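Local coordinates for protein polymeric Immunoglobulin Receptor (PDB 5F1S) that probably binds polymeric immunoglobulins at mucosal surfaces and supplies the secretory component that stays with them, at residues T3-L8 / A104-N109; V10-S15 / V110-S115; S15-C20 / T74-E79; S115-M120 / Q132-Q137. One frame throughout, in Å; residues are numbered along the deposited sequence.

Contact 1. Residues T3-L8 / A104-N109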
# COMPACT_ATOMS: atom_id res chain seq x y z
N THR A 3 -1.92 0.27 -21.86
CA THR A 3 -1.21 1.05 -20.86
C THR A 3 -1.67 0.65 -19.47
O THR A 3 -2.80 0.18 -19.26
CB THR A 3 -1.43 2.56 -21.03
OG1 THR A 3 -2.80 2.87 -20.88
CG2 THR A 3 -1.05 3.02 -22.42
N THR A 4 -0.83 0.94 -18.49
CA THR A 4 -1.17 0.63 -17.13
C THR A 4 -0.49 1.65 -16.22
O THR A 4 0.06 2.66 -16.69
CB THR A 4 -0.80 -0.82 -16.79
OG1 THR A 4 -1.31 -1.17 -15.52
CG2 THR A 4 0.73 -1.04 -16.74
N VAL A 5 -0.61 1.43 -14.94
CA VAL A 5 -0.11 2.37 -13.94
C VAL A 5 1.40 2.26 -13.79
O VAL A 5 2.02 1.30 -14.26
CB VAL A 5 -0.78 2.14 -12.58
CG1 VAL A 5 -2.31 2.37 -12.69
CG2 VAL A 5 -0.53 0.71 -12.09
N GLY A 6 1.99 3.20 -13.03
CA GLY A 6 3.42 3.16 -12.81
C GLY A 6 3.81 2.16 -11.75
O GLY A 6 2.97 1.54 -11.10
N ASP A 7 5.11 1.99 -11.56
CA ASP A 7 5.60 0.95 -10.67
C ASP A 7 5.01 1.15 -9.28
O ASP A 7 4.79 2.27 -8.83
CB ASP A 7 7.12 0.95 -10.62
CG ASP A 7 7.75 0.66 -11.95
OD1 ASP A 7 7.09 0.03 -12.82
OD2 ASP A 7 8.93 1.01 -12.12
N LEU A 8 4.72 0.05 -8.61
CA LEU A 8 3.97 0.05 -7.35
C LEU A 8 4.85 -0.50 -6.26
O LEU A 8 5.65 -1.40 -6.50
CB LEU A 8 2.70 -0.88 -7.38
CG LEU A 8 1.60 -0.69 -8.40
CD1 LEU A 8 0.58 -1.80 -8.28
CD2 LEU A 8 0.92 0.65 -8.16
N ALA A 104 1.93 -4.07 -21.85
CA ALA A 104 2.46 -2.97 -21.05
C ALA A 104 2.99 -3.59 -19.77
O ALA A 104 2.40 -4.55 -19.26
CB ALA A 104 1.40 -1.89 -20.76
N SER A 105 4.13 -3.10 -19.26
CA SER A 105 4.70 -3.70 -18.07
C SER A 105 4.58 -2.77 -16.87
O SER A 105 4.45 -1.55 -16.99
CB SER A 105 6.19 -4.02 -18.24
OG SER A 105 6.85 -2.83 -18.64
N LEU A 106 4.75 -3.36 -15.69
CA LEU A 106 4.99 -2.55 -14.51
C LEU A 106 5.66 -3.44 -13.49
O LEU A 106 5.58 -4.67 -13.54
CB LEU A 106 3.74 -1.92 -13.92
CG LEU A 106 2.96 -2.84 -12.96
CD1 LEU A 106 1.86 -2.10 -12.34
CD2 LEU A 106 2.46 -4.00 -13.77
N HIS A 107 6.34 -2.80 -12.55
CA HIS A 107 7.06 -3.52 -11.52
C HIS A 107 6.27 -3.40 -10.23
O HIS A 107 5.76 -2.33 -9.92
CB HIS A 107 8.48 -2.97 -11.31
CG HIS A 107 9.29 -3.77 -10.33
ND1 HIS A 107 9.37 -3.46 -8.99
CD2 HIS A 107 10.01 -4.91 -10.50
CE1 HIS A 107 10.12 -4.36 -8.38
NE2 HIS A 107 10.51 -5.26 -9.27
N ILE A 108 6.17 -4.50 -9.50
CA ILE A 108 5.51 -4.53 -8.19
C ILE A 108 6.57 -4.92 -7.16
O ILE A 108 7.21 -5.96 -7.28
CB ILE A 108 4.34 -5.54 -8.15
CG1 ILE A 108 3.32 -5.21 -9.22
CG2 ILE A 108 3.71 -5.55 -6.79
CD1 ILE A 108 2.11 -6.27 -9.34
N ASN A 109 6.76 -4.06 -6.17
CA ASN A 109 7.73 -4.30 -5.10
C ASN A 109 6.94 -4.54 -3.83
O ASN A 109 6.25 -3.63 -3.36
CB ASN A 109 8.68 -3.11 -4.95
CG ASN A 109 9.79 -3.38 -3.95
OD1 ASN A 109 10.18 -4.53 -3.74
ND2 ASN A 109 10.28 -2.32 -3.32
O HOH W 1 4.27 0.83 -15.83
O HOH W 2 8.02 -1.23 -7.93
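Leu8 and Leu106 meet at the tightly packed part of this contact, where residues 3-8 run almost parallel to strand 103-111. CD1 of Leu106 lies 4.2 Å from CG of Leu8 and rests against Val5 as well, 3.7 Å from its CG2; Val5 and Leu106 lie abreast and point the same way. A chi1 of 85° sets CG of Leu106 between its backbone N and carbonyl carbon, and CD1 extends from there to Val5 and Leu8. Beside this apolar group the backbones pair in parallel: Leu8 N donates to His107 O, and Leu8 O accepts from Asn109 N at 2.9 Å.

The Asp7 side is looser and more polar. OD1 of Asp7 takes the backbone N-H of His107 at 2.9 Å, met from above the carboxylate plane, 52° out of it. A side-chain oxygen rather than a backbone carbonyl receives this N-H, one residue before the Leu8-Ile108 bridge. The carboxylate and imidazole are turned 74° against each other. Between Val5 O and Ser105 O, where no direct backbone bond joins the segments, one water donates to both; a second binds Leu8 O, at 2.8 Å, on the paired part and His107 ND1 at the ring edge.

The arrangement is that of a V-set immunoglobulin domain, whose first strand is split between two sheets. Strand 2-3 pairs with strand 16-22, and Thr4 OG1 bonds to Pro19 O; strand 8-11 instead joins the sheet of strand 103-111, whose other neighbour is strand 86-92, where Trp87 meets the His107 ring edge-to-face.

Contact 2. Residues V10-S15 / V110-S115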
# COMPACT_ATOMS: atom_id res chain seq x y z
N VAL A 10 3.97 -2.06 -2.35
CA VAL A 10 2.85 -2.45 -1.52
C VAL A 10 3.38 -3.25 -0.35
O VAL A 10 4.26 -4.09 -0.52
CB VAL A 10 1.84 -3.26 -2.36
CG1 VAL A 10 2.50 -4.51 -2.91
CG2 VAL A 10 0.66 -3.65 -1.53
N LEU A 11 2.79 -3.04 0.82
CA LEU A 11 3.19 -3.84 1.99
C LEU A 11 2.72 -5.29 1.89
O LEU A 11 1.59 -5.58 1.47
CB LEU A 11 2.59 -3.23 3.26
CG LEU A 11 3.08 -1.86 3.67
CD1 LEU A 11 2.22 -1.25 4.75
CD2 LEU A 11 4.47 -1.96 4.13
N GLU A 12 3.58 -6.22 2.32
CA GLU A 12 3.26 -7.64 2.25
C GLU A 12 1.95 -7.93 2.95
O GLU A 12 1.69 -7.45 4.05
CB GLU A 12 4.39 -8.46 2.89
CG GLU A 12 4.32 -9.92 2.59
CD GLU A 12 5.51 -10.72 3.16
OE1 GLU A 12 5.91 -10.41 4.31
OE2 GLU A 12 6.01 -11.64 2.48
N GLY A 13 1.10 -8.70 2.28
CA GLY A 13 -0.22 -9.00 2.78
C GLY A 13 -1.35 -8.22 2.14
O GLY A 13 -2.49 -8.67 2.22
N ARG A 14 -1.07 -7.06 1.57
CA ARG A 14 -2.08 -6.24 0.93
C ARG A 14 -2.35 -6.71 -0.50
O ARG A 14 -1.67 -7.58 -1.06
CB ARG A 14 -1.63 -4.77 0.88
CG ARG A 14 -1.36 -4.00 2.23
CD ARG A 14 -2.55 -3.85 3.05
NE ARG A 14 -2.53 -2.65 3.94
CZ ARG A 14 -1.79 -2.54 5.05
NH1 ARG A 14 -0.93 -3.47 5.41
NH2 ARG A 14 -1.90 -1.48 5.81
N SER A 15 -3.39 -6.14 -1.07
CA SER A 15 -3.85 -6.47 -2.41
C SER A 15 -3.56 -5.30 -3.33
O SER A 15 -3.44 -4.17 -2.86
CB SER A 15 -5.36 -6.73 -2.40
OG SER A 15 -5.61 -7.87 -1.61
N VAL A 110 7.00 -5.76 -3.30
CA VAL A 110 6.24 -6.12 -2.12
C VAL A 110 7.18 -6.01 -0.93
O VAL A 110 8.18 -6.73 -0.86
CB VAL A 110 5.65 -7.53 -2.22
CG1 VAL A 110 4.76 -7.81 -1.00
CG2 VAL A 110 4.82 -7.67 -3.46
N ILE A 111 6.86 -5.13 0.00
CA ILE A 111 7.82 -4.74 1.02
C ILE A 111 7.39 -5.20 2.40
O ILE A 111 6.20 -5.27 2.73
CB ILE A 111 8.05 -3.21 1.00
CG1 ILE A 111 6.78 -2.47 1.18
CG2 ILE A 111 8.64 -2.80 -0.35
CD1 ILE A 111 6.99 -0.92 1.14
N GLN A 112 8.39 -5.43 3.24
CA GLN A 112 8.16 -5.77 4.63
C GLN A 112 8.58 -4.59 5.51
O GLN A 112 9.69 -4.07 5.34
CB GLN A 112 8.94 -7.02 5.00
CG GLN A 112 8.60 -8.22 4.11
CD GLN A 112 9.43 -9.44 4.43
OE1 GLN A 112 10.65 -9.35 4.59
NE2 GLN A 112 8.78 -10.59 4.49
N GLY A 113 7.71 -4.20 6.41
CA GLY A 113 7.93 -3.12 7.33
C GLY A 113 6.71 -2.27 7.51
O GLY A 113 5.57 -2.77 7.55
N LEU A 114 6.93 -0.95 7.64
CA LEU A 114 5.88 -0.02 8.01
C LEU A 114 5.85 1.12 7.01
O LEU A 114 6.87 1.44 6.38
CB LEU A 114 6.05 0.59 9.43
CG LEU A 114 5.76 -0.41 10.56
CD1 LEU A 114 6.95 -1.28 10.78
CD2 LEU A 114 5.41 0.36 11.81
N SER A 115 4.68 1.73 6.87
CA SER A 115 4.55 2.97 6.09
C SER A 115 3.53 3.87 6.76
O SER A 115 2.85 3.48 7.71
CB SER A 115 4.13 2.68 4.64
OG SER A 115 2.79 2.23 4.65
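Leu11 crosses Ile111 at a slant, its CD2 3.8 Å from Ile111 CG1, at the point where one V-set immunoglobulin domain passes into the next. Leu11 and Glu12 are the residues most deeply covered by the contact. The same Leu11 methyl lies 3.7 Å from Gly113 O, while CD1 comes to Ser115 OG, so this one leucine touches both the last strand of the first domain and the residues leading into the second. Leu134 of the second domain also packs on it. Gly113 has backbone angles (139°/-143°) suited to glycine, and Gly13 likewise sits in a type II turn from Leu11 to Arg14.

Strand 8-11 runs parallel to strand 103-111: Val10 O receives Ile111 N, and Ile111 O receives Glu12 N, both at 2.8 Å. Val10 CG1 and Val110 CG2 lie side by side on the face away from Leu11.

Val110 CG1 packs on Glu12 CA, at 3.6 Å, and CB; the side chains cross at about a right angle. The backbone N of Lys82 is hydrogen-bonded to OE2. The extended Glu12 side chain lies alongside that of Gln112, and Gln112 NE2 donates to Glu12 OE1 at 2.9 Å, the acceptor lying in the amide plane but the donor standing 35° out of the carboxylate plane.

Contact 3. Residues S15-C20 / T74-E79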
# COMPACT_ATOMS: atom_id res chain seq x y z
N SER A 15 -3.39 -6.14 -1.07
CA SER A 15 -3.85 -6.47 -2.41
C SER A 15 -3.56 -5.30 -3.33
O SER A 15 -3.44 -4.17 -2.86
CB SER A 15 -5.36 -6.73 -2.40
OG SER A 15 -5.61 -7.87 -1.61
N VAL A 16 -3.48 -5.57 -4.64
CA VAL A 16 -3.44 -4.50 -5.63
C VAL A 16 -4.53 -4.72 -6.67
O VAL A 16 -4.92 -5.85 -6.96
CB VAL A 16 -2.08 -4.37 -6.34
CG1 VAL A 16 -0.98 -3.96 -5.34
CG2 VAL A 16 -1.70 -5.64 -7.07
N MET A 17 -5.00 -3.61 -7.22
CA MET A 17 -6.01 -3.59 -8.27
C MET A 17 -5.39 -2.79 -9.41
O MET A 17 -5.16 -1.59 -9.23
CB MET A 17 -7.32 -2.95 -7.80
CG MET A 17 -8.35 -2.89 -8.89
SD MET A 17 -9.87 -1.99 -8.27
CE MET A 17 -9.30 -0.38 -8.18
N ILE A 18 -5.12 -3.44 -10.53
CA ILE A 18 -4.30 -2.88 -11.60
C ILE A 18 -5.19 -2.73 -12.83
O ILE A 18 -5.65 -3.74 -13.38
CB ILE A 18 -3.10 -3.78 -11.92
CG1 ILE A 18 -2.22 -3.82 -10.67
CG2 ILE A 18 -2.35 -3.26 -13.11
CD1 ILE A 18 -1.25 -4.95 -10.69
N PRO A 19 -5.39 -1.51 -13.34
CA PRO A 19 -6.07 -1.33 -14.64
C PRO A 19 -5.11 -1.50 -15.80
O PRO A 19 -4.08 -0.81 -15.89
CB PRO A 19 -6.57 0.12 -14.57
CG PRO A 19 -5.46 0.84 -13.76
CD PRO A 19 -5.03 -0.20 -12.74
N CYS A 20 -5.55 -2.29 -16.78
CA CYS A 20 -4.88 -2.45 -18.06
C CYS A 20 -5.81 -1.86 -19.10
O CYS A 20 -6.75 -2.55 -19.54
CB CYS A 20 -4.59 -3.92 -18.36
SG CYS A 20 -3.43 -4.76 -17.21
N THR A 74 -9.14 -5.32 -15.50
CA THR A 74 -8.61 -5.06 -14.18
C THR A 74 -8.09 -6.38 -13.62
O THR A 74 -8.80 -7.40 -13.65
CB THR A 74 -9.71 -4.49 -13.29
OG1 THR A 74 -10.25 -3.32 -13.89
CG2 THR A 74 -9.18 -4.08 -11.91
N VAL A 75 -6.84 -6.36 -13.14
CA VAL A 75 -6.22 -7.52 -12.55
C VAL A 75 -6.07 -7.27 -11.06
O VAL A 75 -5.55 -6.24 -10.65
CB VAL A 75 -4.87 -7.83 -13.21
CG1 VAL A 75 -4.24 -9.03 -12.53
CG2 VAL A 75 -5.03 -8.09 -14.71
N THR A 76 -6.59 -8.18 -10.23
CA THR A 76 -6.48 -8.05 -8.79
C THR A 76 -5.57 -9.15 -8.28
O THR A 76 -5.80 -10.33 -8.53
CB THR A 76 -7.87 -8.14 -8.13
OG1 THR A 76 -8.69 -7.11 -8.67
CG2 THR A 76 -7.78 -8.00 -6.61
N MET A 77 -4.53 -8.77 -7.54
CA MET A 77 -3.65 -9.74 -6.92
C MET A 77 -3.79 -9.54 -5.42
O MET A 77 -3.67 -8.41 -4.92
CB MET A 77 -2.17 -9.57 -7.37
CG MET A 77 -1.98 -9.77 -8.88
SD MET A 77 -0.22 -9.59 -9.28
CE MET A 77 0.26 -11.13 -8.77
N THR A 78 -4.07 -10.61 -4.72
CA THR A 78 -4.38 -10.51 -3.30
C THR A 78 -3.28 -11.11 -2.44
O THR A 78 -2.49 -11.98 -2.85
CB THR A 78 -5.73 -11.21 -2.97
OG1 THR A 78 -5.61 -12.61 -3.28
CG2 THR A 78 -6.89 -10.59 -3.79
N GLU A 79 -3.22 -10.63 -1.20
CA GLU A 79 -2.35 -11.21 -0.19
C GLU A 79 -0.92 -11.35 -0.74
O GLU A 79 -0.28 -12.41 -0.65
CB GLU A 79 -2.87 -12.57 0.29
CG GLU A 79 -4.37 -12.63 0.59
CD GLU A 79 -4.70 -12.44 2.04
OE1 GLU A 79 -3.81 -12.04 2.83
OE2 GLU A 79 -5.86 -12.69 2.41
O HOH W 3 -4.87 -9.07 0.43
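Val16 and Met77, and after them Ile18 and Val75, form two hydrogen-bonded antiparallel pairs, each closed by two backbone bonds. The shortest is Ile18 N to Val75 O at 2.8 Å; the longest is Met77 N to Val16 O at 3.0 Å. Between them Met17 and Thr76 make a non-hydrogen-bonded pair, with Thr76 CA approaching Val16 O through a CA-H...O contact. Beyond the Val16-Met77 pair a water extends the link, accepting from Glu79 N at 2.8 Å and lying close to Ser15 OG, which also touches Thr78 CA.

Packing differs on the two faces. On the inner one Val16 and Met77 lie side by side, Val16 CG2 4.0 Å from Met77 CB, and Cys20 SG comes within 4.5 Å of Val75 CG2. On the outer one Met17 crosses Thr74. A chi1 of 178° sets Met17 CG anti to the backbone N, where it meets Thr74 CG2 at only 3.4 Å, closer than carbons usually pack.

These strands are neighbours in the four-stranded sheet of a V-set domain. Strand 72-77 pairs on its other side with strand 62-67, and Ile18, Cys20, Val75 and Met77 all touch Trp33 of the opposing sheet, to which Cys20 is tied by its disulfide with Cys90 on strand 86-92.

Contact 4. Residues S115-M120 / Q132-Q137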
# COMPACT_ATOMS: atom_id res chain seq x y z
N SER A 115 4.68 1.73 6.87
CA SER A 115 4.55 2.97 6.09
C SER A 115 3.53 3.87 6.76
O SER A 115 2.85 3.48 7.71
CB SER A 115 4.13 2.68 4.64
OG SER A 115 2.79 2.23 4.65
N VAL A 116 3.39 5.08 6.27
CA VAL A 116 2.45 6.00 6.89
C VAL A 116 1.65 6.68 5.81
O VAL A 116 2.18 6.99 4.74
CB VAL A 116 3.19 6.99 7.80
CG1 VAL A 116 4.14 7.88 7.00
CG2 VAL A 116 2.22 7.80 8.59
N VAL A 117 0.35 6.84 6.08
CA VAL A 117 -0.53 7.47 5.11
C VAL A 117 -0.04 8.88 4.82
O VAL A 117 0.29 9.22 3.68
CB VAL A 117 -1.99 7.46 5.61
CG1 VAL A 117 -2.87 8.30 4.68
CG2 VAL A 117 -2.58 6.01 5.73
N ASN A 118 0.08 9.70 5.86
CA ASN A 118 0.60 11.05 5.70
C ASN A 118 1.76 11.24 6.66
O ASN A 118 1.55 11.21 7.88
CB ASN A 118 -0.51 12.08 5.96
CG ASN A 118 -0.07 13.52 5.67
OD1 ASN A 118 0.94 13.77 4.98
ND2 ASN A 118 -0.84 14.49 6.20
N SER A 119 2.97 11.44 6.14
CA SER A 119 4.13 11.56 7.04
C SER A 119 4.34 12.98 7.58
O SER A 119 5.29 13.21 8.34
CB SER A 119 5.39 11.10 6.31
OG SER A 119 5.73 12.05 5.32
N MET A 120 3.51 13.94 7.19
CA MET A 120 3.46 15.27 7.79
C MET A 120 2.03 15.51 8.23
O MET A 120 1.13 15.55 7.38
CB MET A 120 3.89 16.33 6.80
CG MET A 120 3.42 17.79 7.07
SD MET A 120 4.66 18.67 7.99
CE MET A 120 3.82 20.24 8.16
N GLN A 132 -1.95 7.49 10.93
CA GLN A 132 -2.30 6.11 10.58
C GLN A 132 -1.05 5.40 10.11
O GLN A 132 -0.53 5.67 9.02
CB GLN A 132 -3.39 6.01 9.53
CG GLN A 132 -3.89 4.52 9.49
CD GLN A 132 -5.18 4.32 8.73
OE1 GLN A 132 -5.85 5.28 8.35
NE2 GLN A 132 -5.55 3.06 8.53
N CYS A 133 -0.54 4.51 10.95
CA CYS A 133 0.65 3.74 10.65
C CYS A 133 0.24 2.39 10.08
O CYS A 133 -0.49 1.63 10.72
CB CYS A 133 1.48 3.50 11.90
SG CYS A 133 1.68 4.90 13.11
N LEU A 134 0.74 2.08 8.90
CA LEU A 134 0.45 0.83 8.23
C LEU A 134 1.58 -0.16 8.41
O LEU A 134 2.74 0.24 8.53
CB LEU A 134 0.25 1.06 6.74
CG LEU A 134 -0.69 2.22 6.41
CD1 LEU A 134 -0.70 2.38 4.88
CD2 LEU A 134 -2.09 1.93 6.88
N TYR A 135 1.26 -1.45 8.44
CA TYR A 135 2.34 -2.42 8.57
C TYR A 135 2.04 -3.70 7.82
O TYR A 135 0.89 -4.02 7.54
CB TYR A 135 2.61 -2.73 10.05
CG TYR A 135 1.46 -3.28 10.79
CD1 TYR A 135 1.14 -4.64 10.72
CD2 TYR A 135 0.69 -2.48 11.57
CE1 TYR A 135 0.09 -5.15 11.43
CE2 TYR A 135 -0.39 -2.99 12.29
CZ TYR A 135 -0.66 -4.33 12.22
OH TYR A 135 -1.72 -4.84 12.93
N SER A 136 3.11 -4.39 7.42
CA SER A 136 3.03 -5.60 6.64
C SER A 136 2.74 -6.81 7.54
O SER A 136 2.84 -6.74 8.78
CB SER A 136 4.30 -5.84 5.85
OG SER A 136 5.41 -6.06 6.70
N GLN A 137 2.43 -7.93 6.88
CA GLN A 137 1.77 -9.04 7.58
C GLN A 137 2.61 -9.60 8.71
O GLN A 137 2.06 -10.11 9.69
CB GLN A 137 1.42 -10.20 6.62
CG GLN A 137 2.64 -10.82 6.04
CD GLN A 137 2.36 -11.80 4.91
OE1 GLN A 137 1.33 -11.71 4.24
NE2 GLN A 137 3.30 -12.72 4.67
O HOH W 4 -0.72 9.66 8.86
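Gln132 meets Val117 where the second segment begins. Its carbonyl O receives the Val117 backbone N at 3.3 Å, a long but nearly straight bond (171° at the hydrogen), and lies 3.5 Å from Val116 CG2. Gln132 CB faces Val117 CG2 at 3.9 Å, the two side chains crossing at a slant. Its own N-H goes to a water that also accepts from Asn118 N, bridging the segments where strand 114-116 has ended.

Cys133 pairs with Val116 without hydrogen bonds between them. Its side chain points to the same face as Val116 and forms the disulfide with Cys196, the bond that joins the two sheets of an immunoglobulin domain; here it belongs to the second V-set domain, with strand 114-116 at the edge of one sheet beside strand 129-135.

Leu134 makes the hydrogen-bonded antiparallel pair with Ser115. Its N donates to Ser115 O at 2.8 Å, and its O accepts Ser115 N at 3.0 Å from above the carbonyl plane, 38° out of it. Leu134 CB and CD1 both lie 3.5 Å from Ser115 OG, and CD1 also reaches Val117 CG2 at 4.2 Å. Past Leu134 the segment turns to the first domain: Tyr135 O accepts from Arg14 NH1, and Gln137 NE2 donates to Gln81 OE1.

Two V-set domains in series make up this ectodomain, and the four contacts trace the path from one to the other. Contacts 1 and 3 lie in the first, centres about 11 Å apart: contact 3 within the four-stranded sheet, contact 1 running from an edge strand of that sheet to the edge of the five-stranded one. Contact 2 continues the pairing of strands 8-11 and 103-111 to the junction, sharing Ser15 with contact 3. Along the chain contacts 1 and 2 cross, and contact 3 is nested in both. Contact 4, in the second domain, follows, sharing Ser115 with contact 2, about 10 Å from its centre but about 22 Å from that of contact 1. A short linker and direct contacts thus join the domains.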